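Local coordinates for elongation factor G (Thermus thermophilus, PDB 2DY1), which binds GTP with a magnesium ion and probably acts as a GTPase elongation factor in the translocation step of protein synthesis, at residues V570-P583 / A636-P650. Sequence-based numbering, arbitrary orientation.
Sequences VLLEPIYRLKVLAP and AGAYTLEFSHYAEVP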
loop_
_atom_site.group_PDB
_atom_site.type_symbol
_atom_site.label_atom_id
_atom_site.label_comp_id
_atom_site.label_asym_id
_atom_site.label_seq_id
_atom_site.Cartn_x
_atom_site.Cartn_y
_atom_site.Cartn_z
ATOM N N VAL A 570 35.660 -9.327 -15.602
ATOM C CA VAL A 570 34.959 -8.147 -16.086
ATOM C C VAL A 570 33.835 -7.760 -15.128
ATOM O O VAL A 570 33.282 -8.616 -14.431
ATOM C CB VAL A 570 34.348 -8.372 -17.487
ATOM C CG1 VAL A 570 35.448 -8.711 -18.479
ATOM C CG2 VAL A 570 33.304 -9.472 -17.440
ATOM N N LEU A 571 33.499 -6.471 -15.115
ATOM C CA LEU A 571 32.454 -5.935 -14.241
ATOM C C LEU A 571 31.059 -6.098 -14.825
ATOM O O LEU A 571 30.840 -5.883 -16.020
ATOM C CB LEU A 571 32.718 -4.453 -13.974
ATOM C CG LEU A 571 31.891 -3.803 -12.860
ATOM C CD1 LEU A 571 32.337 -4.338 -11.508
ATOM C CD2 LEU A 571 32.072 -2.295 -12.915
ATOM N N LEU A 572 30.111 -6.482 -13.972
ATOM C CA LEU A 572 28.724 -6.670 -14.385
ATOM C C LEU A 572 27.837 -5.740 -13.564
ATOM O O LEU A 572 28.171 -5.401 -12.435
ATOM C CB LEU A 572 28.276 -8.113 -14.137
ATOM C CG LEU A 572 29.046 -9.249 -14.815
ATOM C CD1 LEU A 572 28.457 -10.573 -14.361
ATOM C CD2 LEU A 572 28.950 -9.119 -16.334
ATOM N N GLU A 573 26.715 -5.324 -14.142
ATOM C CA GLU A 573 25.783 -4.459 -13.426
ATOM C C GLU A 573 24.380 -4.987 -13.632
ATOM O O GLU A 573 24.093 -5.639 -14.631
ATOM C CB GLU A 573 25.879 -3.008 -13.923
ATOM C CG GLU A 573 25.340 -2.780 -15.319
ATOM C CD GLU A 573 25.464 -1.324 -15.742
ATOM O OE1 GLU A 573 25.119 -0.442 -14.929
ATOM O OE2 GLU A 573 25.899 -1.063 -16.885
ATOM N N PRO A 574 23.476 -4.724 -12.676
ATOM C CA PRO A 574 22.129 -5.243 -12.895
ATOM C C PRO A 574 21.334 -4.411 -13.895
ATOM O O PRO A 574 21.390 -3.183 -13.884
ATOM C CB PRO A 574 21.522 -5.244 -11.493
ATOM C CG PRO A 574 22.256 -4.173 -10.792
ATOM C CD PRO A 574 23.665 -4.276 -11.288
ATOM N N ILE A 575 20.615 -5.112 -14.769
ATOM C CA ILE A 575 19.774 -4.505 -15.795
ATOM C C ILE A 575 18.325 -4.785 -15.417
ATOM O O ILE A 575 17.981 -5.901 -15.042
ATOM C CB ILE A 575 20.053 -5.130 -17.189
ATOM C CG1 ILE A 575 21.512 -4.890 -17.587
ATOM C CG2 ILE A 575 19.092 -4.542 -18.235
ATOM C CD1 ILE A 575 21.960 -3.444 -17.525
ATOM N N TYR A 576 17.474 -3.768 -15.505
ATOM C CA TYR A 576 16.069 -3.922 -15.157
ATOM C C TYR A 576 15.142 -3.683 -16.340
ATOM O O TYR A 576 15.503 -2.994 -17.302
ATOM C CB TYR A 576 15.693 -2.939 -14.031
ATOM C CG TYR A 576 16.069 -3.410 -12.636
ATOM C CD1 TYR A 576 17.388 -3.741 -12.320
ATOM C CD2 TYR A 576 15.090 -3.577 -11.651
ATOM C CE1 TYR A 576 17.719 -4.242 -11.052
ATOM C CE2 TYR A 576 15.405 -4.068 -10.389
ATOM C CZ TYR A 576 16.725 -4.404 -10.100
ATOM O OH TYR A 576 17.031 -4.940 -8.871
ATOM N N ARG A 577 13.964 -4.298 -16.284
ATOM C CA ARG A 577 12.949 -4.068 -17.303
ATOM C C ARG A 577 12.127 -2.894 -16.790
ATOM O O ARG A 577 11.647 -2.942 -15.658
ATOM C CB ARG A 577 12.082 -5.326 -17.568
ATOM C CG ARG A 577 11.767 -6.322 -16.428
ATOM C CD ARG A 577 10.761 -7.368 -16.946
ATOM N NE ARG A 577 10.667 -8.667 -16.260
ATOM C CZ ARG A 577 11.645 -9.566 -16.180
ATOM N NH1 ARG A 577 12.827 -9.319 -16.726
ATOM N NH2 ARG A 577 11.425 -10.737 -15.597
ATOM N N LEU A 578 12.028 -1.833 -17.589
ATOM C CA LEU A 578 11.304 -0.637 -17.182
ATOM C C LEU A 578 10.103 -0.365 -18.077
ATOM O O LEU A 578 10.242 -0.199 -19.292
ATOM C CB LEU A 578 12.258 0.568 -17.192
ATOM C CG LEU A 578 11.888 1.970 -16.671
ATOM C CD1 LEU A 578 11.846 2.943 -17.833
ATOM C CD2 LEU A 578 10.569 1.955 -15.920
ATOM N N LYS A 579 8.923 -0.320 -17.466
ATOM C CA LYS A 579 7.687 -0.041 -18.189
ATOM C C LYS A 579 7.230 1.353 -17.782
ATOM O O LYS A 579 7.106 1.644 -16.596
ATOM C CB LYS A 579 6.611 -1.063 -17.822
ATOM C CG LYS A 579 6.945 -2.490 -18.233
ATOM C CD LYS A 579 5.823 -3.456 -17.872
ATOM C CE LYS A 579 6.123 -4.865 -18.375
ATOM N NZ LYS A 579 5.026 -5.822 -18.052
ATOM N N VAL A 580 6.996 2.216 -18.764
ATOM C CA VAL A 580 6.557 3.573 -18.469
ATOM C C VAL A 580 5.279 3.932 -19.219
ATOM O O VAL A 580 5.204 3.800 -20.440
ATOM C CB VAL A 580 7.655 4.613 -18.827
ATOM C CG1 VAL A 580 7.157 6.023 -18.538
ATOM C CG2 VAL A 580 8.909 4.338 -18.026
ATOM N N LEU A 581 4.272 4.372 -18.471
ATOM C CA LEU A 581 2.997 4.780 -19.048
ATOM C C LEU A 581 3.033 6.303 -19.038
ATOM O O LEU A 581 3.199 6.914 -17.981
ATOM C CB LEU A 581 1.836 4.272 -18.185
ATOM C CG LEU A 581 0.408 4.330 -18.740
ATOM C CD1 LEU A 581 0.031 5.760 -19.054
ATOM C CD2 LEU A 581 0.298 3.464 -19.984
ATOM N N ALA A 582 2.888 6.920 -20.205
ATOM C CA ALA A 582 2.938 8.374 -20.271
ATOM C C ALA A 582 2.082 8.969 -21.380
ATOM O O ALA A 582 1.832 8.330 -22.404
ATOM C CB ALA A 582 4.382 8.834 -20.432
ATOM N N PRO A 583 1.622 10.215 -21.180
ATOM C CA PRO A 583 0.792 10.910 -22.167
ATOM C C PRO A 583 1.524 10.909 -23.498
ATOM O O PRO A 583 2.755 10.936 -23.534
ATOM C CB PRO A 583 0.666 12.312 -21.578
ATOM C CG PRO A 583 0.712 12.055 -20.102
ATOM C CD PRO A 583 1.841 11.061 -19.994
ATOM N N ALA A 636 1.274 12.665 -14.777
ATOM C CA ALA A 636 0.344 11.659 -15.282
ATOM C C ALA A 636 0.986 10.286 -15.480
ATOM O O ALA A 636 0.286 9.287 -15.655
ATOM C CB ALA A 636 -0.261 12.132 -16.596
ATOM N N GLY A 637 2.312 10.237 -15.441
ATOM C CA GLY A 637 3.002 8.978 -15.647
ATOM C C GLY A 637 3.033 8.002 -14.482
ATOM O O GLY A 637 2.830 8.366 -13.323
ATOM N N ALA A 638 3.292 6.743 -14.818
ATOM C CA ALA A 638 3.397 5.656 -13.851
ATOM C C ALA A 638 4.505 4.761 -14.399
ATOM O O ALA A 638 4.833 4.833 -15.585
ATOM C CB ALA A 638 2.081 4.887 -13.765
ATOM N N TYR A 639 5.083 3.916 -13.555
ATOM C CA TYR A 639 6.166 3.058 -14.020
ATOM C C TYR A 639 6.333 1.828 -13.142
ATOM O O TYR A 639 5.859 1.796 -12.007
ATOM C CB TYR A 639 7.482 3.841 -13.994
ATOM C CG TYR A 639 8.106 3.872 -12.616
ATOM C CD1 TYR A 639 8.972 2.856 -12.195
ATOM C CD2 TYR A 639 7.750 4.854 -11.692
ATOM C CE1 TYR A 639 9.455 2.816 -10.886
ATOM C CE2 TYR A 639 8.226 4.823 -10.381
ATOM C CZ TYR A 639 9.073 3.799 -9.984
ATOM O OH TYR A 639 9.495 3.737 -8.677
ATOM N N THR A 640 7.019 0.826 -13.679
ATOM C CA THR A 640 7.328 -0.388 -12.933
ATOM C C THR A 640 8.752 -0.779 -13.325
ATOM O O THR A 640 9.136 -0.677 -14.493
ATOM C CB THR A 640 6.396 -1.576 -13.289
ATOM O OG1 THR A 640 6.609 -1.963 -14.653
ATOM C CG2 THR A 640 4.936 -1.201 -13.072
ATOM N N LEU A 641 9.539 -1.195 -12.338
ATOM C CA LEU A 641 10.911 -1.630 -12.563
ATOM C C LEU A 641 11.037 -3.046 -12.025
ATOM O O LEU A 641 10.566 -3.340 -10.928
ATOM C CB LEU A 641 11.901 -0.721 -11.824
ATOM C CG LEU A 641 12.360 0.574 -12.494
ATOM C CD1 LEU A 641 13.140 1.439 -11.493
ATOM C CD2 LEU A 641 13.230 0.231 -13.704
ATOM N N GLU A 642 11.651 -3.931 -12.804
ATOM C CA GLU A 642 11.834 -5.310 -12.366
ATOM C C GLU A 642 13.180 -5.819 -12.850
ATOM O O GLU A 642 13.588 -5.533 -13.976
ATOM C CB GLU A 642 10.723 -6.214 -12.918
ATOM C CG GLU A 642 9.337 -5.929 -12.360
ATOM C CD GLU A 642 8.306 -6.953 -12.805
ATOM O OE1 GLU A 642 7.155 -6.883 -12.323
ATOM O OE2 GLU A 642 8.644 -7.827 -13.635
ATOM N N PHE A 643 13.871 -6.563 -11.991
ATOM C CA PHE A 643 15.178 -7.116 -12.333
ATOM C C PHE A 643 15.089 -8.005 -13.562
ATOM O O PHE A 643 14.176 -8.824 -13.694
ATOM C CB PHE A 643 15.743 -7.935 -11.166
ATOM C CG PHE A 643 17.052 -8.603 -11.480
ATOM C CD1 PHE A 643 18.230 -7.867 -11.542
ATOM C CD2 PHE A 643 17.104 -9.967 -11.742
ATOM C CE1 PHE A 643 19.442 -8.479 -11.863
ATOM C CE2 PHE A 643 18.313 -10.590 -12.065
ATOM C CZ PHE A 643 19.480 -9.845 -12.124
ATOM N N SER A 644 16.054 -7.840 -14.458
ATOM C CA SER A 644 16.098 -8.618 -15.686
ATOM C C SER A 644 17.298 -9.566 -15.701
ATOM O O SER A 644 17.142 -10.786 -15.705
ATOM C CB SER A 644 16.177 -7.674 -16.887
ATOM O OG SER A 644 16.258 -8.397 -18.103
ATOM N N HIS A 645 18.497 -9.001 -15.691
ATOM C CA HIS A 645 19.703 -9.816 -15.735
ATOM C C HIS A 645 20.904 -8.924 -15.495
ATOM O O HIS A 645 20.772 -7.705 -15.427
ATOM C CB HIS A 645 19.844 -10.445 -17.127
ATOM C CG HIS A 645 20.038 -9.432 -18.216
ATOM N ND1 HIS A 645 19.012 -8.643 -18.694
ATOM C CD2 HIS A 645 21.157 -9.022 -18.860
ATOM C CE1 HIS A 645 19.491 -7.789 -19.581
ATOM N NE2 HIS A 645 20.790 -7.997 -19.700
ATOM N N TYR A 646 22.079 -9.538 -15.372
ATOM C CA TYR A 646 23.315 -8.785 -15.204
ATOM C C TYR A 646 23.964 -8.678 -16.578
ATOM O O TYR A 646 23.850 -9.587 -17.401
ATOM C CB TYR A 646 24.281 -9.494 -14.247
ATOM C CG TYR A 646 24.102 -9.091 -12.799
ATOM C CD1 TYR A 646 23.105 -9.665 -12.009
ATOM C CD2 TYR A 646 24.897 -8.094 -12.239
ATOM C CE1 TYR A 646 22.899 -9.243 -10.692
ATOM C CE2 TYR A 646 24.706 -7.665 -10.926
ATOM C CZ TYR A 646 23.702 -8.242 -10.164
ATOM O OH TYR A 646 23.504 -7.799 -8.881
ATOM N N ALA A 647 24.632 -7.564 -16.834
ATOM C CA ALA A 647 25.298 -7.379 -18.115
ATOM C C ALA A 647 26.611 -6.688 -17.850
ATOM O O ALA A 647 26.773 -6.017 -16.834
ATOM C CB ALA A 647 24.433 -6.534 -19.053
ATOM N N GLU A 648 27.563 -6.866 -18.755
ATOM C CA GLU A 648 28.864 -6.243 -18.598
ATOM C C GLU A 648 28.715 -4.724 -18.644
ATOM O O GLU A 648 27.976 -4.181 -19.476
ATOM C CB GLU A 648 29.804 -6.722 -19.712
ATOM C CG GLU A 648 29.828 -8.247 -19.867
ATOM C CD GLU A 648 30.747 -8.736 -20.984
ATOM O OE1 GLU A 648 31.355 -7.897 -21.684
ATOM O OE2 GLU A 648 30.857 -9.970 -21.154
ATOM N N VAL A 649 29.421 -4.049 -17.746
ATOM C CA VAL A 649 29.400 -2.599 -17.664
ATOM C C VAL A 649 30.267 -2.020 -18.779
ATOM O O VAL A 649 31.401 -2.456 -18.978
ATOM C CB VAL A 649 29.960 -2.125 -16.305
ATOM C CG1 VAL A 649 30.043 -0.601 -16.266
ATOM C CG2 VAL A 649 29.078 -2.642 -15.172
ATOM N N PRO A 650 29.739 -1.041 -19.535
ATOM C CA PRO A 650 30.545 -0.456 -20.611
ATOM C C PRO A 650 31.950 -0.132 -20.104
ATOM O O PRO A 650 32.118 0.389 -19.001
ATOM C CB PRO A 650 29.740 0.776 -20.993
ATOM C CG PRO A 650 28.328 0.266 -20.862
ATOM C CD PRO A 650 28.374 -0.485 -19.536
HETATM O O HOH W 1 25.443 -2.893 -19.021
HETATM O O HOH W 2 8.869 -3.472 -15.553
#
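Backbone hydrogen bonds pair E573, I575, R577, K579 and L581 with A647, H645, E642, T640 and A638, joining strands 570-583 and 638-648 as an antiparallel ladder. A further backbone bond, from V649 N to L571 O (2.9 Å), prolongs it beyond the second strand. The register slips at a classic beta bulge, where S644 and H645 both face I575: I575 O accepts from S644 N at 2.8 Å and from H645 N at 3.2 Å.

Ring packing gathers round this irregularity. The CA of F643 sits over the centre of the Y576 ring, 3.6 Å from the centroid, while the F643 ring turns its edge toward the same tyrosine in an offset edge-to-face pair, planes 80° apart. CG of F643 lies anti to the backbone N (chi1 177°), which carries CE1 on to P574 CB. P574 also lies alongside Y646, its CB over the ring face, and Y646 OH bonds to P455 O. On the sheet face that carries E573 and I575, H645 presents its ring face to I575 CB, 3.9 Å from the ring centroid.

Both strands belong to the ferredoxin-like C-terminal domain of EF-G, 638-648 at the edge of its four-stranded sheet and 569-583 between it and 610-618; helix 625-633 packs against V580 and Y639. Aliphatic contacts fill in along the ladder: L641 CD2 meets L578 CB at 3.6 Å, and V649 CG2 packs against E573 CB at 3.5 Å.

Between the two strands, the one direct polar side-chain link is the salt bridge of R577 NE and E642 OE2 (3.4 Å), whose hydrogen bond is weak and bent, with guanidinium and carboxylate planes 60° apart. Water links R577 O to T640 OG1, and another water donates to both E573 OE2 and E648 O; the E573 carboxylate also forms a salt bridge with R598.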